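Local coordinates for protein short-chain dehydrogenase/reductase SDR (Vibrio parahaemolyticus, PDB 3GUY) that probably catalyses NAD(P)-dependent oxidation or reduction of a small-molecule substrate in the manner of short-chain dehydrogenases/reductases, at residues 65-70 / 115-120; 130-135 / 142-147. The protein carries 2 engineered substitutions. One frame throughout, in Å; residues are numbered along the deposited sequence.

Contact 1: 65-70 / 115-120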
loop_
_atom_site.group_PDB
_atom_site.type_symbol
_atom_site.label_atom_id
_atom_site.label_comp_id
_atom_site.label_asym_id
_atom_site.label_seq_id
_atom_site.Cartn_x
_atom_site.Cartn_y
_atom_site.Cartn_z
ATOM N N LEU D 65 -22.864 3.072 -26.276
ATOM C CA LEU D 65 -23.474 3.797 -25.169
ATOM C C LEU D 65 -23.093 5.266 -25.301
ATOM O O LEU D 65 -23.950 6.118 -25.309
ATOM C CB LEU D 65 -23.073 3.197 -23.781
ATOM C CG LEU D 65 -23.336 3.989 -22.469
ATOM C CD1 LEU D 65 -24.837 4.142 -22.109
ATOM C CD2 LEU D 65 -22.581 3.335 -21.290
ATOM N N PHE D 66 -21.815 5.557 -25.458
ATOM C CA PHE D 66 -21.386 6.937 -25.476
ATOM C C PHE D 66 -21.631 7.641 -26.801
ATOM O O PHE D 66 -21.816 8.857 -26.810
ATOM C CB PHE D 66 -19.945 7.068 -25.020
ATOM C CG PHE D 66 -19.791 6.784 -23.562
ATOM C CD1 PHE D 66 -20.173 7.721 -22.625
ATOM C CD2 PHE D 66 -19.370 5.544 -23.129
ATOM C CE1 PHE D 66 -20.087 7.433 -21.276
ATOM C CE2 PHE D 66 -19.275 5.263 -21.786
ATOM C CZ PHE D 66 -19.643 6.207 -20.866
ATOM N N GLU D 67 -21.645 6.879 -27.892
ATOM C CA GLU D 67 -21.882 7.447 -29.217
ATOM C C GLU D 67 -23.273 8.092 -29.273
ATOM O O GLU D 67 -23.450 9.157 -29.844
ATOM C CB GLU D 67 -21.784 6.359 -30.290
ATOM C CG GLU D 67 -21.819 6.886 -31.724
ATOM C CD GLU D 67 -20.596 7.726 -32.084
ATOM O OE1 GLU D 67 -19.474 7.367 -31.667
ATOM O OE2 GLU D 67 -20.762 8.742 -32.802
ATOM N N GLN D 68 -24.246 7.450 -28.652
ATOM C CA GLN D 68 -25.637 7.873 -28.774
ATOM C C GLN D 68 -26.024 8.990 -27.808
ATOM O O GLN D 68 -27.155 9.414 -27.813
ATOM C CB GLN D 68 -26.567 6.653 -28.599
ATOM C CG GLN D 68 -26.416 5.603 -29.707
ATOM C CD GLN D 68 -26.791 6.161 -31.076
ATOM O OE1 GLN D 68 -26.004 6.112 -32.038
ATOM N NE2 GLN D 68 -27.983 6.741 -31.158
ATOM N N LEU D 69 -25.104 9.465 -26.975
ATOM C CA LEU D 69 -25.425 10.547 -26.061
ATOM C C LEU D 69 -25.538 11.821 -26.865
ATOM O O LEU D 69 -24.862 11.963 -27.885
ATOM C CB LEU D 69 -24.344 10.712 -24.985
ATOM C CG LEU D 69 -24.290 9.647 -23.893
ATOM C CD1 LEU D 69 -23.151 9.968 -22.944
ATOM C CD2 LEU D 69 -25.622 9.565 -23.166
ATOM N N ASP D 70 -26.378 12.741 -26.390
ATOM C CA ASP D 70 -26.603 14.028 -27.062
ATOM C C ASP D 70 -25.620 15.145 -26.706
ATOM O O ASP D 70 -25.544 16.144 -27.412
ATOM C CB ASP D 70 -28.039 14.505 -26.818
ATOM C CG ASP D 70 -29.017 13.872 -27.777
ATOM O OD1 ASP D 70 -28.566 13.331 -28.803
ATOM O OD2 ASP D 70 -30.231 13.907 -27.509
ATOM N N VAL D 115 -11.628 8.008 -21.784
ATOM C CA VAL D 115 -10.358 8.673 -22.068
ATOM C C VAL D 115 -10.190 8.940 -23.552
ATOM O O VAL D 115 -9.651 9.966 -23.947
ATOM C CB VAL D 115 -9.142 7.882 -21.528
ATOM C CG1 VAL D 115 -7.857 8.542 -21.899
ATOM C CG2 VAL D 115 -9.224 7.763 -19.963
ATOM N N LYS D 116 -10.639 7.996 -24.356
ATOM C CA LYS D 116 -10.653 8.108 -25.824
ATOM C C LYS D 116 -11.425 9.370 -26.235
ATOM O O LYS D 116 -10.900 10.185 -26.967
ATOM C CB LYS D 116 -11.309 6.860 -26.449
ATOM C CG LYS D 116 -10.997 6.666 -27.921
ATOM C CD LYS D 116 -11.441 5.273 -28.435
ATOM C CE LYS D 116 -10.873 4.973 -29.824
ATOM N NZ LYS D 116 -9.495 4.376 -29.686
ATOM N N ARG D 117 -12.624 9.540 -25.705
ATOM C CA ARG D 117 -13.557 10.572 -26.192
ATOM C C ARG D 117 -13.402 11.913 -25.470
ATOM O O ARG D 117 -13.549 12.979 -26.101
ATOM C CB ARG D 117 -14.998 10.100 -26.049
ATOM C CG ARG D 117 -15.408 8.998 -26.993
ATOM C CD ARG D 117 -16.810 8.520 -26.618
ATOM N NE ARG D 117 -17.269 7.450 -27.490
ATOM C CZ ARG D 117 -18.000 7.588 -28.602
ATOM N NH1 ARG D 117 -18.412 8.780 -29.004
ATOM N NH2 ARG D 117 -18.346 6.505 -29.296
ATOM N N TYR D 118 -13.090 11.887 -24.176
ATOM C CA TYR D 118 -13.262 13.080 -23.337
ATOM C C TYR D 118 -12.062 13.466 -22.507
ATOM O O TYR D 118 -12.205 14.220 -21.555
ATOM C CB TYR D 118 -14.442 12.888 -22.380
ATOM C CG TYR D 118 -15.691 12.364 -23.018
ATOM C CD1 TYR D 118 -16.201 12.927 -24.204
ATOM C CD2 TYR D 118 -16.395 11.318 -22.422
ATOM C CE1 TYR D 118 -17.369 12.431 -24.775
ATOM C CE2 TYR D 118 -17.527 10.813 -22.979
ATOM C CZ TYR D 118 -18.027 11.368 -24.154
ATOM O OH TYR D 118 -19.171 10.829 -24.663
ATOM N N LYS D 119 -10.881 12.984 -22.838
ATOM C CA LYS D 119 -9.721 13.294 -21.994
ATOM C C LYS D 119 -9.396 14.784 -21.941
ATOM O O LYS D 119 -8.874 15.261 -20.942
ATOM C CB LYS D 119 -8.479 12.478 -22.378
ATOM C CG LYS D 119 -8.018 12.632 -23.790
ATOM C CD LYS D 119 -6.688 11.944 -24.041
ATOM C CE LYS D 119 -6.301 11.939 -25.528
ATOM N NZ LYS D 119 -7.234 11.153 -26.384
ATOM N N ASP D 120 -9.672 15.515 -23.021
ATOM C CA ASP D 120 -9.366 16.954 -23.093
ATOM C C ASP D 120 -10.588 17.819 -22.680
ATOM O O ASP D 120 -10.562 19.045 -22.815
ATOM C CB ASP D 120 -8.886 17.319 -24.506
ATOM C CG ASP D 120 -7.457 16.840 -24.807
ATOM O OD1 ASP D 120 -6.693 16.497 -23.869
ATOM O OD2 ASP D 120 -7.070 16.826 -26.005
#

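Contact 2: 130-135 / 142-147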
loop_
_atom_site.group_PDB
_atom_site.type_symbol
_atom_site.label_atom_id
_atom_site.label_comp_id
_atom_site.label_asym_id
_atom_site.label_seq_id
_atom_site.Cartn_x
_atom_site.Cartn_y
_atom_site.Cartn_z
ATOM N N SER D 130 -14.321 -0.463 -3.824
ATOM C CA SER D 130 -14.745 -1.129 -2.604
ATOM C C SER D 130 -13.542 -1.034 -1.695
ATOM O O SER D 130 -12.398 -0.803 -2.174
ATOM C CB SER D 130 -15.081 -2.604 -2.868
ATOM O OG SER D 130 -14.867 -3.384 -1.701
ATOM N N THR D 131 -13.776 -1.155 -0.389
ATOM C CA THR D 131 -12.661 -1.275 0.565
ATOM C C THR D 131 -11.815 -2.514 0.265
ATOM O O THR D 131 -10.622 -2.513 0.578
ATOM C CB THR D 131 -13.113 -1.240 2.016
ATOM O OG1 THR D 131 -14.111 -2.238 2.248
ATOM C CG2 THR D 131 -13.719 0.158 2.313
ATOM N N ALA D 132 -12.393 -3.498 -0.419
ATOM C CA ALA D 132 -11.648 -4.699 -0.869
ATOM C C ALA D 132 -10.501 -4.372 -1.865
ATOM O O ALA D 132 -9.661 -5.217 -2.126
ATOM C CB ALA D 132 -12.600 -5.730 -1.473
ATOM N N ALA D 133 -10.500 -3.169 -2.448
ATOM C CA ALA D 133 -9.448 -2.688 -3.344
ATOM C C ALA D 133 -8.190 -2.312 -2.602
ATOM O O ALA D 133 -7.135 -2.213 -3.180
ATOM C CB ALA D 133 -9.977 -1.436 -4.197
ATOM N N GLN D 134 -8.291 -2.120 -1.301
ATOM C CA GLN D 134 -7.198 -1.575 -0.521
ATOM C C GLN D 134 -6.602 -2.528 0.519
ATOM O O GLN D 134 -5.649 -2.170 1.134
ATOM C CB GLN D 134 -7.696 -0.288 0.171
ATOM C CG GLN D 134 -8.064 0.756 -0.905
ATOM C CD GLN D 134 -8.250 2.113 -0.380
ATOM O OE1 GLN D 134 -7.721 3.055 -0.939
ATOM N NE2 GLN D 134 -9.049 2.246 0.680
ATOM N N GLN D 135 -7.170 -3.713 0.701
ATOM C CA GLN D 135 -6.639 -4.724 1.633
ATOM C C GLN D 135 -6.984 -6.101 1.106
ATOM O O GLN D 135 -7.940 -6.260 0.367
ATOM C CB GLN D 135 -7.323 -4.701 3.008
ATOM C CG GLN D 135 -7.677 -3.368 3.607
ATOM C CD GLN D 135 -9.073 -3.445 4.230
ATOM O OE1 GLN D 135 -9.333 -4.303 5.084
ATOM N NE2 GLN D 135 -9.981 -2.594 3.761
ATOM N N THR D 142 -10.723 -13.494 -5.149
ATOM C CA THR D 142 -10.987 -13.043 -6.538
ATOM C C THR D 142 -11.720 -11.702 -6.596
ATOM O O THR D 142 -11.588 -10.948 -7.576
ATOM C CB THR D 142 -11.807 -14.082 -7.297
ATOM O OG1 THR D 142 -12.980 -14.412 -6.508
ATOM C CG2 THR D 142 -10.938 -15.350 -7.561
ATOM N N TYR D 143 -12.518 -11.423 -5.569
ATOM C CA TYR D 143 -13.142 -10.096 -5.396
ATOM C C TYR D 143 -12.094 -9.044 -5.161
ATOM O O TYR D 143 -12.074 -8.055 -5.872
ATOM C CB TYR D 143 -14.128 -10.062 -4.254
ATOM C CG TYR D 143 -14.930 -8.785 -4.187
ATOM C CD1 TYR D 143 -15.823 -8.433 -5.209
ATOM C CD2 TYR D 143 -14.795 -7.932 -3.115
ATOM C CE1 TYR D 143 -16.551 -7.252 -5.159
ATOM C CE2 TYR D 143 -15.558 -6.777 -3.030
ATOM C CZ TYR D 143 -16.432 -6.438 -4.067
ATOM O OH TYR D 143 -17.165 -5.280 -4.013
ATOM N N CYS D 144 -11.178 -9.307 -4.227
ATOM C CA CYS D 144 -10.064 -8.424 -4.027
ATOM C C CYS D 144 -9.282 -8.323 -5.320
ATOM O O CYS D 144 -8.877 -7.221 -5.740
ATOM C CB CYS D 144 -9.138 -8.905 -2.887
ATOM S SG CYS D 144 -9.833 -8.752 -1.239
ATOM N N ALA D 145 -9.061 -9.452 -5.979
ATOM C CA ALA D 145 -8.273 -9.416 -7.207
ATOM C C ALA D 145 -8.806 -8.394 -8.200
ATOM O O ALA D 145 -8.036 -7.518 -8.670
ATOM C CB ALA D 145 -8.190 -10.793 -7.840
ATOM N N VAL D 146 -10.103 -8.479 -8.505
ATOM C CA VAL D 146 -10.746 -7.554 -9.502
ATOM C C VAL D 146 -10.830 -6.062 -9.017
ATOM O O VAL D 146 -10.674 -5.122 -9.805
ATOM C CB VAL D 146 -12.112 -8.088 -10.002
ATOM C CG1 VAL D 146 -11.952 -9.474 -10.694
ATOM C CG2 VAL D 146 -13.207 -8.202 -8.856
ATOM N N LYS D 147 -10.999 -5.859 -7.721
ATOM C CA LYS D 147 -11.025 -4.521 -7.133
ATOM C C LYS D 147 -9.656 -3.912 -7.028
ATOM O O LYS D 147 -9.488 -2.720 -7.322
ATOM C CB LYS D 147 -11.716 -4.516 -5.794
ATOM C CG LYS D 147 -13.196 -4.923 -5.933
ATOM C CD LYS D 147 -13.949 -3.930 -6.808
ATOM C CE LYS D 147 -15.469 -4.164 -6.779
ATOM N NZ LYS D 147 -16.165 -3.342 -7.794
HETATM O O HOH W 1 -17.720 -4.495 -1.093
#

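Contact 1: 65-70 / 115-120
Two helix ends meet side by side here: helix 59-67 is running out into residues 68-70 where it passes the last turn of helix 93-118, and the backbones stay well apart, with F66 CA 8.7 Å from R117 CA. Side chains therefore bridge the gap. The chain of R117 is stretched from CG to NE (chi2 173°) and reaches across so that its guanidinium lies against the backbone of helix 59-67, one face over the F66 carbonyl carbon and E67 N. F66 CB also lies over that face of the guanidinium, 3.7 Å from R117 NE. E67 starts off pointing away, but a bend at chi2 (66°) swings its carboxylate back, and OE1 takes a hydrogen bond from R117 NH2 at 2.8 Å, the core of a salt bridge. R117 NH1 adds a weak bond to the same oxygen. The donor lies above the carboxylate plane, and the two flat groups are turned 59° apart, so this is a one-oxygen grip rather than a flat, two-pronged pairing. R117 NE makes a salt bridge with E113, one turn earlier on the same helix, which helps fix the guanidinium. In the Rossmann fold these helices belong to successive beta-alpha-beta crossovers, from strand 51-53 to 75-78 and from 75-78 to 124-128. On the buried side of the charged pair the contact turns aromatic. Y118 reaches the F66 ring obliquely with its phenol end, OH 3.8 Å and CE2 4.1 Å from F66 CD1, while L69 CD1 comes up more loosely to the same hydroxyl, 4.4 Å away.

Contact 2: 130-135 / 142-147
From T142, whose hydroxyl is hydrogen-bonded to Q91, helix 141-160 runs past the short 3-10 turn 131-133, and Y143 is the first residue to reach it. With CG anti to its backbone N (chi1 -171°), the Y143 ring reaches the loop with its phenol end, and A132 CB presses on it obliquely, 3.5 Å from CE2. Its phenol oxygen ends 3.6 Å from S130 CB. The two hydroxyls do not meet directly; a water sits 3.1 Å from Y143 OH and bridges it to S130 OG. That serine oxygen also accepts from A132 N at 2.8 Å (157°), an ST turn that fixes its rotation and links it to the start of the 3-10 turn. Y143 and K147 form the YxxxK signature of short-chain dehydrogenases/reductases, and with S130 they match the family's Ser-Tyr-Lys catalytic group, consistent with an active site at this loop-helix junction. C144 comes next, its SG anti to its own carbonyl carbon and turned to the loop, 3.6 Å from A132 O and near Q135 O as well. One turn on from Y143, the backbones draw closest, K147 CA being 4.5 Å from A133 CA, a spacing that the small alanine allows; A133 CB touches K147 O at 3.4 Å. K147 CB lies against the A133 backbone; with CG anti to the carbonyl carbon (chi1 -63°), CG sits over the centre of one face of the Y143 ring, and a bend at chi2 turns the rest of the chain. Beyond it the ammonium leaves the loop to bond N103 OD1, yet stays near the phenol, where its charge would probably lower the tyrosine's pKa.

Overall arrangement
Both contacts belong to the same Rossmann domain but lie on opposite sides of its centre, their own centres 28 Å apart and their nearest atoms about 16 Å apart. They share no helix directly, though helix 93-118 ties them together: its last turn is half of contact 1, while its N103 holds the lysine of contact 2. Contact 1 is partly buried, a helix-to-helix meeting whose charged pair lies at the more open edge, with the aromatic F66-Y118 contact on the buried side. Contact 2 is buried and joins a loop to a helix through small side chains, close backbone and one bridging water, where polar groups probably serve catalysis. Each also touches the second subunit.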